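Side-chain contacts in interpain A (Prevotella intermedia, PDB 3BB7), which probably cleaves proteins as a cysteine peptidase of family C10, and is present here as a zymogen fragment with prodomain and peptidase domain: residues A[11-16]-A[56-61]; A[30-35]-A[60-65]; A[101-106]-A[185-190]; A[118-123]-A[250-255]. The protein carries 1 engineered substitution. All coordinates share one frame; numbering follows the deposited sequence.

Interaction 1: residues A[11-16]-A[56-61]; sequences HTYTVF and KAIDEV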
loop_
_atom_site.group_PDB
_atom_site.type_symbol
_atom_site.label_atom_id
_atom_site.label_comp_id
_atom_site.label_asym_id
_atom_site.label_seq_id
_atom_site.Cartn_x
_atom_site.Cartn_y
_atom_site.Cartn_z
ATOM N N HIS A 11 11.841 22.249 1.787
ATOM C CA HIS A 11 13.063 22.598 1.049
ATOM C C HIS A 11 13.325 21.706 -0.160
ATOM O O HIS A 11 14.139 22.054 -1.025
ATOM C CB HIS A 11 14.287 22.616 1.966
ATOM C CG HIS A 11 14.196 23.631 3.066
ATOM N ND1 HIS A 11 13.298 24.677 3.039
ATOM C CD2 HIS A 11 14.910 23.779 4.208
ATOM C CE1 HIS A 11 13.445 25.411 4.128
ATOM N NE2 HIS A 11 14.414 24.884 4.856
ATOM N N THR A 12 12.613 20.580 -0.245
ATOM C CA THR A 12 12.851 19.609 -1.319
ATOM C C THR A 12 11.677 19.403 -2.266
ATOM O O THR A 12 11.876 18.965 -3.397
ATOM C CB THR A 12 13.216 18.225 -0.774
ATOM O OG1 THR A 12 12.218 17.828 0.169
ATOM C CG2 THR A 12 14.578 18.241 -0.068
ATOM N N TYR A 13 10.465 19.688 -1.803
ATOM C CA TYR A 13 9.278 19.518 -2.651
ATOM C C TYR A 13 8.197 20.517 -2.301
ATOM O O TYR A 13 8.167 21.057 -1.191
ATOM C CB TYR A 13 8.698 18.095 -2.578
ATOM C CG TYR A 13 8.170 17.708 -1.212
ATOM C CD1 TYR A 13 6.913 18.153 -0.763
ATOM C CD2 TYR A 13 8.939 16.917 -0.341
ATOM C CE1 TYR A 13 6.441 17.834 0.508
ATOM C CE2 TYR A 13 8.462 16.580 0.934
ATOM C CZ TYR A 13 7.214 17.048 1.354
ATOM O OH TYR A 13 6.766 16.718 2.613
ATOM N N THR A 14 7.299 20.734 -3.262
ATOM C CA THR A 14 6.181 21.656 -3.107
ATOM C C THR A 14 4.958 20.909 -3.622
ATOM O O THR A 14 5.028 20.225 -4.665
ATOM C CB THR A 14 6.404 22.933 -3.948
ATOM O OG1 THR A 14 7.637 23.555 -3.549
ATOM C CG2 THR A 14 5.287 23.952 -3.746
ATOM N N VAL A 15 3.864 20.991 -2.868
ATOM C CA VAL A 15 2.589 20.435 -3.311
ATOM C C VAL A 15 1.846 21.595 -3.969
ATOM O O VAL A 15 1.627 22.654 -3.353
ATOM C CB VAL A 15 1.792 19.837 -2.124
ATOM C CG1 VAL A 15 0.394 19.461 -2.545
ATOM C CG2 VAL A 15 2.539 18.632 -1.546
ATOM N N PHE A 16 1.472 21.417 -5.231
ATOM C CA PHE A 16 0.739 22.461 -5.929
ATOM C C PHE A 16 -0.639 21.941 -6.306
ATOM O O PHE A 16 -0.740 20.872 -6.906
ATOM C CB PHE A 16 1.425 22.806 -7.248
ATOM C CG PHE A 16 2.633 23.706 -7.126
ATOM C CD1 PHE A 16 3.911 23.173 -7.215
ATOM C CD2 PHE A 16 2.501 25.087 -7.020
ATOM C CE1 PHE A 16 5.045 23.997 -7.150
ATOM C CE2 PHE A 16 3.642 25.913 -6.950
ATOM C CZ PHE A 16 4.900 25.363 -7.014
ATOM N N LYS A 56 8.742 11.499 3.137
ATOM C CA LYS A 56 10.023 11.440 3.883
ATOM C C LYS A 56 11.133 10.776 3.046
ATOM O O LYS A 56 12.274 11.258 3.006
ATOM C CB LYS A 56 9.819 10.710 5.216
ATOM C CG LYS A 56 8.977 11.518 6.220
ATOM C CD LYS A 56 8.998 10.895 7.606
ATOM C CE LYS A 56 8.642 11.934 8.674
ATOM N NZ LYS A 56 8.981 11.491 10.077
ATOM N N ALA A 57 10.782 9.697 2.354
ATOM C CA ALA A 57 11.703 8.988 1.458
ATOM C C ALA A 57 12.142 9.881 0.270
ATOM O O ALA A 57 13.330 9.921 -0.077
ATOM C CB ALA A 57 11.031 7.716 0.948
ATOM N N ILE A 58 11.202 10.635 -0.298
ATOM C CA ILE A 58 11.538 11.600 -1.360
ATOM C C ILE A 58 12.522 12.647 -0.852
ATOM O O ILE A 58 13.559 12.905 -1.480
ATOM C CB ILE A 58 10.229 12.248 -1.884
ATOM C CG1 ILE A 58 9.422 11.253 -2.742
ATOM C CG2 ILE A 58 10.485 13.560 -2.637
ATOM C CD1 ILE A 58 10.000 10.940 -4.138
ATOM N N ASP A 59 12.200 13.252 0.284
ATOM C CA ASP A 59 13.095 14.243 0.892
ATOM C C ASP A 59 14.501 13.657 1.101
ATOM O O ASP A 59 15.486 14.304 0.750
ATOM C CB ASP A 59 12.493 14.772 2.204
ATOM C CG ASP A 59 13.412 15.736 2.901
ATOM O OD1 ASP A 59 14.151 15.274 3.795
ATOM O OD2 ASP A 59 13.413 16.937 2.533
ATOM N N GLU A 60 14.587 12.418 1.621
ATOM C CA GLU A 60 15.855 11.745 1.868
ATOM C C GLU A 60 16.634 11.545 0.572
ATOM O O GLU A 60 17.834 11.840 0.501
ATOM C CB GLU A 60 15.562 10.398 2.526
ATOM C CG GLU A 60 16.774 9.598 2.939
ATOM C CD GLU A 60 16.350 8.279 3.549
ATOM O OE1 GLU A 60 16.349 8.157 4.807
ATOM O OE2 GLU A 60 15.997 7.376 2.768
ATOM N N VAL A 61 15.972 11.063 -0.476
ATOM C CA VAL A 61 16.752 10.796 -1.708
ATOM C C VAL A 61 17.200 12.047 -2.429
ATOM O O VAL A 61 18.304 12.085 -2.988
ATOM C CB VAL A 61 16.064 9.811 -2.709
ATOM C CG1 VAL A 61 15.803 8.475 -2.015
ATOM C CG2 VAL A 61 14.794 10.356 -3.325
#

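Interaction 2: residues A[30-35]-A[60-65]; sequences DLAPEL and EVITNA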
loop_
_atom_site.group_PDB
_atom_site.type_symbol
_atom_site.label_atom_id
_atom_site.label_comp_id
_atom_site.label_asym_id
_atom_site.label_seq_id
_atom_site.Cartn_x
_atom_site.Cartn_y
_atom_site.Cartn_z
ATOM N N ASP A 30 18.489 20.566 -10.066
ATOM C CA ASP A 30 19.046 20.045 -11.297
ATOM C C ASP A 30 19.236 18.536 -11.260
ATOM O O ASP A 30 19.250 17.907 -12.315
ATOM C CB ASP A 30 20.350 20.750 -11.609
ATOM C CG ASP A 30 20.110 22.142 -12.168
ATOM O OD1 ASP A 30 19.859 22.253 -13.395
ATOM O OD2 ASP A 30 20.133 23.134 -11.385
ATOM N N LEU A 31 19.365 17.974 -10.061
ATOM C CA LEU A 31 19.640 16.546 -9.888
ATOM C C LEU A 31 18.422 15.666 -9.650
ATOM O O LEU A 31 18.566 14.453 -9.444
ATOM C CB LEU A 31 20.625 16.349 -8.735
ATOM C CG LEU A 31 22.003 16.980 -8.963
ATOM C CD1 LEU A 31 22.823 17.064 -7.673
ATOM C CD2 LEU A 31 22.774 16.192 -10.010
ATOM N N ALA A 32 17.236 16.264 -9.687
ATOM C CA ALA A 32 15.986 15.521 -9.504
ATOM C C ALA A 32 15.017 15.799 -10.645
ATOM O O ALA A 32 14.971 16.911 -11.161
ATOM C CB ALA A 32 15.327 15.924 -8.203
ATOM N N PRO A 33 14.198 14.792 -11.014
ATOM C CA PRO A 33 13.133 15.096 -11.980
ATOM C C PRO A 33 12.110 16.008 -11.319
ATOM O O PRO A 33 11.869 15.883 -10.112
ATOM C CB PRO A 33 12.505 13.736 -12.264
ATOM C CG PRO A 33 12.853 12.896 -11.085
ATOM C CD PRO A 33 14.162 13.389 -10.550
ATOM N N GLU A 34 11.512 16.915 -12.091
ATOM C CA GLU A 34 10.631 17.911 -11.518
ATOM C C GLU A 34 9.348 17.278 -10.956
ATOM O O GLU A 34 8.979 17.512 -9.820
ATOM C CB GLU A 34 10.272 18.933 -12.576
ATOM C CG GLU A 34 9.507 20.110 -11.994
ATOM C CD GLU A 34 9.194 21.204 -12.988
ATOM O OE1 GLU A 34 8.768 20.918 -14.142
ATOM O OE2 GLU A 34 9.347 22.374 -12.577
ATOM N N LEU A 35 8.632 16.514 -11.761
ATOM C CA LEU A 35 7.378 15.973 -11.261
ATOM C C LEU A 35 7.632 14.677 -10.506
ATOM O O LEU A 35 8.152 13.706 -11.083
ATOM C CB LEU A 35 6.387 15.748 -12.396
ATOM C CG LEU A 35 5.091 15.220 -11.765
ATOM C CD1 LEU A 35 3.995 16.215 -11.789
ATOM C CD2 LEU A 35 4.670 13.893 -12.323
ATOM N N GLU A 60 14.587 12.418 1.621
ATOM C CA GLU A 60 15.855 11.745 1.868
ATOM C C GLU A 60 16.634 11.545 0.572
ATOM O O GLU A 60 17.834 11.840 0.501
ATOM C CB GLU A 60 15.562 10.398 2.526
ATOM C CG GLU A 60 16.774 9.598 2.939
ATOM C CD GLU A 60 16.350 8.279 3.549
ATOM O OE1 GLU A 60 16.349 8.157 4.807
ATOM O OE2 GLU A 60 15.997 7.376 2.768
ATOM N N VAL A 61 15.972 11.063 -0.476
ATOM C CA VAL A 61 16.752 10.796 -1.708
ATOM C C VAL A 61 17.200 12.047 -2.429
ATOM O O VAL A 61 18.304 12.085 -2.988
ATOM C CB VAL A 61 16.064 9.811 -2.709
ATOM C CG1 VAL A 61 15.803 8.475 -2.015
ATOM C CG2 VAL A 61 14.794 10.356 -3.325
ATOM N N ILE A 62 16.361 13.076 -2.405
ATOM C CA ILE A 62 16.743 14.311 -3.023
ATOM C C ILE A 62 17.945 14.929 -2.272
ATOM O O ILE A 62 18.935 15.364 -2.902
ATOM C CB ILE A 62 15.553 15.312 -3.151
ATOM C CG1 ILE A 62 14.510 14.749 -4.126
ATOM C CG2 ILE A 62 16.050 16.682 -3.644
ATOM C CD1 ILE A 62 13.231 15.566 -4.267
ATOM N N THR A 63 17.877 14.978 -0.944
ATOM C CA THR A 63 18.997 15.538 -0.201
ATOM C C THR A 63 20.270 14.698 -0.399
ATOM O O THR A 63 21.362 15.247 -0.561
ATOM C CB THR A 63 18.663 15.768 1.276
ATOM O OG1 THR A 63 18.389 14.534 1.915
ATOM C CG2 THR A 63 17.440 16.676 1.398
ATOM N N ASN A 64 20.128 13.377 -0.458
ATOM C CA ASN A 64 21.304 12.557 -0.663
ATOM C C ASN A 64 21.896 12.740 -2.071
ATOM O O ASN A 64 23.115 12.796 -2.238
ATOM C CB ASN A 64 20.942 11.078 -0.477
ATOM C CG ASN A 64 22.120 10.134 -0.746
ATOM O OD1 ASN A 64 22.233 9.553 -1.836
ATOM N ND2 ASN A 64 22.993 9.976 0.243
ATOM N N ALA A 65 21.023 12.871 -3.073
ATOM C CA ALA A 65 21.474 13.139 -4.438
ATOM C C ALA A 65 22.267 14.413 -4.527
ATOM O O ALA A 65 23.323 14.474 -5.165
ATOM C CB ALA A 65 20.289 13.217 -5.371
#

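Interaction 3: residues A[101-106]-A[185-190]; sequences NKLLPK and LMLHCG. Unlike the reference sequence in segment 101-106: K106 (reference Asn).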
loop_
_atom_site.group_PDB
_atom_site.type_symbol
_atom_site.label_atom_id
_atom_site.label_comp_id
_atom_site.label_asym_id
_atom_site.label_seq_id
_atom_site.Cartn_x
_atom_site.Cartn_y
_atom_site.Cartn_z
ATOM N N ASN A 101 -12.614 -2.091 10.324
ATOM C CA ASN A 101 -12.159 -2.643 11.607
ATOM C C ASN A 101 -13.291 -3.096 12.523
ATOM O O ASN A 101 -13.053 -3.312 13.723
ATOM C CB ASN A 101 -11.278 -1.617 12.348
ATOM C CG ASN A 101 -12.072 -0.383 12.816
ATOM O OD1 ASN A 101 -13.192 -0.163 12.357
ATOM N ND2 ASN A 101 -11.491 0.411 13.745
ATOM N N LYS A 102 -14.504 -3.244 11.992
ATOM C CA LYS A 102 -15.711 -3.554 12.804
ATOM C C LYS A 102 -15.546 -4.765 13.700
ATOM O O LYS A 102 -16.113 -4.819 14.806
ATOM C CB LYS A 102 -16.931 -3.777 11.856
ATOM C CG LYS A 102 -18.286 -4.085 12.483
ATOM C CD LYS A 102 -19.382 -4.037 11.411
ATOM C CE LYS A 102 -20.600 -4.754 11.913
ATOM N NZ LYS A 102 -21.729 -4.629 10.960
ATOM N N LEU A 103 -14.816 -5.769 13.221
ATOM C CA LEU A 103 -14.724 -7.015 13.972
ATOM C C LEU A 103 -13.571 -7.063 14.987
ATOM O O LEU A 103 -13.408 -8.075 15.686
ATOM C CB LEU A 103 -14.632 -8.206 13.020
ATOM C CG LEU A 103 -15.843 -8.358 12.111
ATOM C CD1 LEU A 103 -15.663 -9.499 11.126
ATOM C CD2 LEU A 103 -17.138 -8.560 12.910
ATOM N N LEU A 104 -12.768 -5.998 15.051
ATOM C CA LEU A 104 -11.632 -5.956 15.959
ATOM C C LEU A 104 -12.037 -5.421 17.334
ATOM O O LEU A 104 -12.999 -4.644 17.437
ATOM C CB LEU A 104 -10.520 -5.080 15.361
ATOM C CG LEU A 104 -9.900 -5.619 14.057
ATOM C CD1 LEU A 104 -9.064 -4.549 13.394
ATOM C CD2 LEU A 104 -9.081 -6.882 14.355
ATOM N N PRO A 105 -11.325 -5.825 18.395
ATOM C CA PRO A 105 -11.626 -5.337 19.750
ATOM C C PRO A 105 -11.704 -3.834 19.883
ATOM O O PRO A 105 -10.951 -3.094 19.239
ATOM C CB PRO A 105 -10.462 -5.892 20.585
ATOM C CG PRO A 105 -10.065 -7.134 19.871
ATOM C CD PRO A 105 -10.296 -6.881 18.406
ATOM N N LYS A 106 -12.635 -3.393 20.729
ATOM C CA LYS A 106 -12.729 -1.995 21.095
ATOM C C LYS A 106 -11.759 -1.737 22.264
ATOM O O LYS A 106 -11.395 -2.661 22.995
ATOM C CB LYS A 106 -14.183 -1.676 21.469
ATOM C CG LYS A 106 -14.557 -0.209 21.615
ATOM C CD LYS A 106 -13.771 0.758 20.772
ATOM C CE LYS A 106 -14.731 1.872 20.294
ATOM N NZ LYS A 106 -14.189 3.253 20.513
ATOM N N LEU A 185 -12.788 -9.901 5.771
ATOM C CA LEU A 185 -11.583 -9.972 4.959
ATOM C C LEU A 185 -10.409 -9.214 5.614
ATOM O O LEU A 185 -9.287 -9.728 5.686
ATOM C CB LEU A 185 -11.877 -9.446 3.546
ATOM C CG LEU A 185 -10.695 -9.441 2.567
ATOM C CD1 LEU A 185 -10.188 -10.899 2.311
ATOM C CD2 LEU A 185 -11.072 -8.785 1.262
ATOM N N MET A 186 -10.677 -8.010 6.130
ATOM C CA MET A 186 -9.643 -7.206 6.812
ATOM C C MET A 186 -9.081 -7.939 8.021
ATOM O O MET A 186 -7.874 -8.007 8.192
ATOM C CB MET A 186 -10.246 -5.888 7.292
ATOM C CG MET A 186 -10.544 -4.905 6.190
ATOM S SD MET A 186 -9.029 -4.135 5.580
ATOM C CE MET A 186 -9.697 -3.120 4.264
ATOM N N LEU A 187 -9.977 -8.512 8.843
ATOM C CA LEU A 187 -9.545 -9.220 10.042
ATOM C C LEU A 187 -8.687 -10.421 9.632
ATOM O O LEU A 187 -7.608 -10.643 10.163
ATOM C CB LEU A 187 -10.767 -9.675 10.825
ATOM C CG LEU A 187 -10.574 -10.833 11.805
ATOM C CD1 LEU A 187 -9.850 -10.278 12.942
ATOM C CD2 LEU A 187 -11.917 -11.396 12.230
ATOM N N HIS A 188 -9.143 -11.165 8.632
ATOM C CA HIS A 188 -8.412 -12.363 8.226
ATOM C C HIS A 188 -7.053 -12.017 7.639
ATOM O O HIS A 188 -6.056 -12.699 7.938
ATOM C CB HIS A 188 -9.258 -13.165 7.260
ATOM C CG HIS A 188 -10.387 -13.878 7.926
ATOM N ND1 HIS A 188 -10.875 -15.077 7.453
ATOM C CD2 HIS A 188 -11.087 -13.594 9.057
ATOM C CE1 HIS A 188 -11.864 -15.482 8.240
ATOM N NE2 HIS A 188 -11.994 -14.617 9.233
ATOM N N CYS A 189 -6.990 -10.932 6.864
ATOM C CA CYS A 189 -5.685 -10.507 6.303
ATOM C C CYS A 189 -4.732 -10.111 7.414
ATOM O O CYS A 189 -3.516 -10.399 7.313
ATOM C CB CYS A 189 -5.857 -9.358 5.320
ATOM S SG CYS A 189 -6.632 -9.878 3.765
ATOM N N GLY A 190 -5.248 -9.435 8.449
ATOM C CA GLY A 190 -4.376 -9.079 9.588
ATOM C C GLY A 190 -3.886 -10.308 10.347
ATOM O O GLY A 190 -2.677 -10.450 10.631
#

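Interaction 4: residues A[118-123]-A[250-255]; sequences ATATAQ and PLIYGG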
loop_
_atom_site.group_PDB
_atom_site.type_symbol
_atom_site.label_atom_id
_atom_site.label_comp_id
_atom_site.label_asym_id
_atom_site.label_seq_id
_atom_site.Cartn_x
_atom_site.Cartn_y
_atom_site.Cartn_z
ATOM N N ALA A 118 -2.817 -5.155 6.209
ATOM C CA ALA A 118 -4.104 -5.829 6.007
ATOM C C ALA A 118 -4.942 -5.112 4.967
ATOM O O ALA A 118 -5.549 -5.757 4.115
ATOM C CB ALA A 118 -4.847 -5.951 7.300
ATOM N N THR A 119 -4.963 -3.778 4.984
ATOM C CA THR A 119 -5.769 -3.030 4.026
ATOM C C THR A 119 -5.242 -3.232 2.588
ATOM O O THR A 119 -6.041 -3.418 1.632
ATOM C CB THR A 119 -5.802 -1.561 4.441
ATOM O OG1 THR A 119 -6.513 -1.465 5.683
ATOM C CG2 THR A 119 -6.466 -0.687 3.394
ATOM N N ALA A 120 -3.918 -3.192 2.422
ATOM C CA ALA A 120 -3.343 -3.419 1.097
ATOM C C ALA A 120 -3.637 -4.858 0.622
ATOM O O ALA A 120 -4.105 -5.058 -0.496
ATOM C CB ALA A 120 -1.832 -3.167 1.135
ATOM N N THR A 121 -3.416 -5.858 1.485
ATOM C CA THR A 121 -3.675 -7.249 1.114
ATOM C C THR A 121 -5.150 -7.460 0.782
ATOM O O THR A 121 -5.480 -8.086 -0.225
ATOM C CB THR A 121 -3.230 -8.162 2.270
ATOM O OG1 THR A 121 -1.830 -7.952 2.514
ATOM C CG2 THR A 121 -3.445 -9.619 1.918
ATOM N N ALA A 122 -6.054 -6.909 1.592
ATOM C CA ALA A 122 -7.491 -7.097 1.324
ATOM C C ALA A 122 -7.862 -6.516 -0.051
ATOM O O ALA A 122 -8.648 -7.122 -0.791
ATOM C CB ALA A 122 -8.309 -6.472 2.458
ATOM N N GLN A 123 -7.296 -5.358 -0.395
ATOM C CA GLN A 123 -7.654 -4.758 -1.688
ATOM C C GLN A 123 -7.127 -5.606 -2.848
ATOM O O GLN A 123 -7.797 -5.742 -3.877
ATOM C CB GLN A 123 -7.183 -3.323 -1.800
ATOM C CG GLN A 123 -7.906 -2.380 -0.840
ATOM C CD GLN A 123 -7.624 -0.914 -1.123
ATOM O OE1 GLN A 123 -8.460 -0.202 -1.706
ATOM N NE2 GLN A 123 -6.450 -0.451 -0.711
ATOM N N PRO A 250 -1.607 -6.625 -9.348
ATOM C CA PRO A 250 -1.294 -5.527 -8.423
ATOM C C PRO A 250 -0.409 -6.067 -7.317
ATOM O O PRO A 250 -0.500 -7.274 -6.968
ATOM C CB PRO A 250 -2.652 -5.129 -7.863
ATOM C CG PRO A 250 -3.698 -5.760 -8.763
ATOM C CD PRO A 250 -3.041 -6.969 -9.390
ATOM N N LEU A 251 0.456 -5.202 -6.781
ATOM C CA LEU A 251 1.488 -5.587 -5.816
ATOM C C LEU A 251 1.285 -4.996 -4.429
ATOM O O LEU A 251 1.115 -3.797 -4.305
ATOM C CB LEU A 251 2.876 -5.162 -6.309
ATOM C CG LEU A 251 3.301 -5.780 -7.654
ATOM C CD1 LEU A 251 4.556 -5.126 -8.159
ATOM C CD2 LEU A 251 3.533 -7.252 -7.487
ATOM N N ILE A 252 1.316 -5.833 -3.399
ATOM C CA ILE A 252 1.338 -5.354 -2.022
ATOM C C ILE A 252 2.760 -4.838 -1.770
ATOM O O ILE A 252 3.743 -5.550 -2.053
ATOM C CB ILE A 252 1.038 -6.542 -1.080
ATOM C CG1 ILE A 252 -0.359 -7.121 -1.384
ATOM C CG2 ILE A 252 1.202 -6.137 0.397
ATOM C CD1 ILE A 252 -0.612 -8.504 -0.774
ATOM N N TYR A 253 2.905 -3.605 -1.278
ATOM C CA TYR A 253 4.215 -2.964 -1.192
ATOM C C TYR A 253 4.299 -2.200 0.131
ATOM O O TYR A 253 3.325 -1.586 0.556
ATOM C CB TYR A 253 4.320 -1.983 -2.355
ATOM C CG TYR A 253 5.710 -1.488 -2.750
ATOM C CD1 TYR A 253 6.349 -2.004 -3.875
ATOM C CD2 TYR A 253 6.379 -0.518 -1.995
ATOM C CE1 TYR A 253 7.589 -1.540 -4.274
ATOM C CE2 TYR A 253 7.640 -0.033 -2.384
ATOM C CZ TYR A 253 8.246 -0.560 -3.523
ATOM O OH TYR A 253 9.483 -0.073 -3.925
ATOM N N GLY A 254 5.450 -2.209 0.796
ATOM C CA GLY A 254 5.553 -1.430 2.023
ATOM C C GLY A 254 6.736 -1.852 2.849
ATOM O O GLY A 254 7.651 -2.527 2.362
ATOM N N GLY A 255 6.724 -1.480 4.118
ATOM C CA GLY A 255 7.848 -1.799 4.997
ATOM C C GLY A 255 7.676 -1.199 6.370
ATOM O O GLY A 255 6.704 -0.495 6.628
#

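Interaction 1: residues A[11-16]-A[56-61]
T12 and D59 mark the closest backbone approach, with CA of T12 5.8 Å from CA of D59. Segment 11-16 turns into strand 14-18 here. Segment 56-61 is a stretch of helix 49-68 in regular helical geometry. Both belong to the region related to Spi protease inhibitors.

The polar part of the contact is one side-chain hydrogen bond. The hydroxyl OG1 of T12 donates to OD2 of D59 at 2.8 Å. D59 has CG anti to its backbone N (chi1 177°), which carries the carboxylate out from the helix toward T12. The two side chains cross at about a right angle. OD2 receives the hydrogen bond on its anti lone pair, the one turned away from OD1. The methyl of T12 is pressed close to the same oxygen, with CG2 3.1 Å from OD2 of D59.

Next in sequence, Y13 brings CD2 of its ring to CG2 of I58 at 4.4 Å. CG2 approaches the ring obliquely. The ring also touches L55 of the same helix and V25 of strand 23-26. I58 reaches on to L298, and E60 accepts from F307 N and T308 N, so this helix also meets the loops after strand 292-294.

The contact thus pairs a hydroxyl-to-carboxylate hydrogen bond with a looser apolar touch. T12 offers D59 a neutral donor, which would probably favour the charged form of the carboxylate.

Interaction 2: residues A[30-35]-A[60-65]
L31 is the first residue of segment 30-35 to touch helix 49-68. Its CA lies 6.7 Å from CA of A65, and its side chain is directed at the helix. CG stands beside the backbone N (chi1 -63°), and the CD1 branch ends 3.6 Å from the carbonyl O of A65. This is a methyl resting on a backbone oxygen. The L31 backbone is tied elsewhere: its N is hydrogen-bonded to OD1 of D29, and there is a backbone hydrogen bond with L72.

A32 follows, with its CA 6.6 Å from CA of I62. The A32 methyl CB meets CG1 of I62 at 4.3 Å, a light apolar touch. I62 and A65 are three residues apart, so they lie on one side of the helix and receive consecutive loop residues.

After A32 the chain leaves the helix. The carbonyl O of P33 accepts a hydrogen bond from OG of S27, and E34 is joined to S27 by a backbone hydrogen bond. L35 then begins strand 35-39.

The loop therefore links two neighbouring antiparallel strands, 23-26 and 35-39, and leans on helix 49-68 on its way. It forms part of the alpha/beta packing of the prodomain.

Interaction 3: residues A[101-106]-A[185-190]
L103 and L104 are the last two residues of a type I beta turn, N101 to L104, that packs on L187 of helix 176-192. This is a turn-on-helix contact in the peptidase domain, which belongs to family C10 of clan CA, the clan of papain. The turn is closed by a backbone hydrogen bond of 3.0 Å from N of L104 to O of N101.

L187 meets both turn leucines. Its CG is roughly anti to the backbone N (chi1 159°), and its two methyls are shared out. CD2 faces L103, whose CB lies 4.3 Å away. CD1 faces L104. The backbones come nearest at this point too, with CA of L103 6.9 Å from CA of L187.

L103 points at the helix and is largely open to solvent. It also touches A183 and T184, about one turn earlier on the same helix. L104 is buried. Its CB does not point at the helix, but the end of its side chain comes nearer. It is further packed against I152 of strand 150-154 and against Y197. I152 touches L187 as well, so the strand adds to the apolar cluster.

On the helix itself, CG of L187 sits at the edge of the H188 ring, in its plane. The side chains of L104 and L187 run antiparallel alongside each other, with CD2 of L104 3.8 Å from CD1 of L187.

Interaction 4: residues A[118-123]-A[250-255]
A120 and T121 pack on I252 in a buried helix-to-strand contact near the centre of the chain. The helix is 116-128 and the strand is 251-255. The backbones come closest between A120 and I252, whose CA atoms are 5.9 Å apart.

I252 supplies the strand side of the contact. CG1 stands beside its backbone N (chi1 -61°) and the side chain is extended beyond it (chi2 165°), which carries CD1 onto T121. CD1 lies 3.5 Å from OG1 of T121 and also rests against CA of T121. The second branch turns to A120, with CG2 of I252 4.3 Å from CB of A120. The side chains of T121 and I252 meet at a slant.

Helix 116-128 starts at A116, the engineered residue at the predicted nucleophile position. A helix that begins at the nucleophile and packs against an antiparallel sheet is a hallmark of papain-like peptidases, consistent with clan CA. Strand 251-255 lies beside strand 267-274, and G255 shares a backbone hydrogen bond with H267, the predicted proton acceptor. The side chain of A120 is about 6 Å from that of A116 and about 9 Å from that of H267.

OG1 of T121 has its polar partner within the helix, the carbonyl O of V117. The hydroxyl can therefore lie against a methyl in a buried place. M208 and L215 of helix 208-218 also touch I252, while V314 flanks it from strand 312-315.

Interactions 1 and 2 are neighbours on helix 49-68, with centres 8 Å apart. They touch where CG2 of T12 lies 3.6 Å from CG2 of T63. Both belong to the prodomain. Interactions 3 and 4 belong to the peptidase domain and meet where helices 176-192 and 116-128 pack, for example SG of C189 at 3.7 Å from CG2 of T121. Interaction 4 is next to the predicted catalytic pair. L104 of interaction 3 is about 12 Å from A116 between side chains, and I58 of interaction 1 is about 12 Å from H267. The nearest atoms of interactions 1 and 4 are about 9 Å apart, and interactions 1 and 3 lie on opposite sides of the chain's centre.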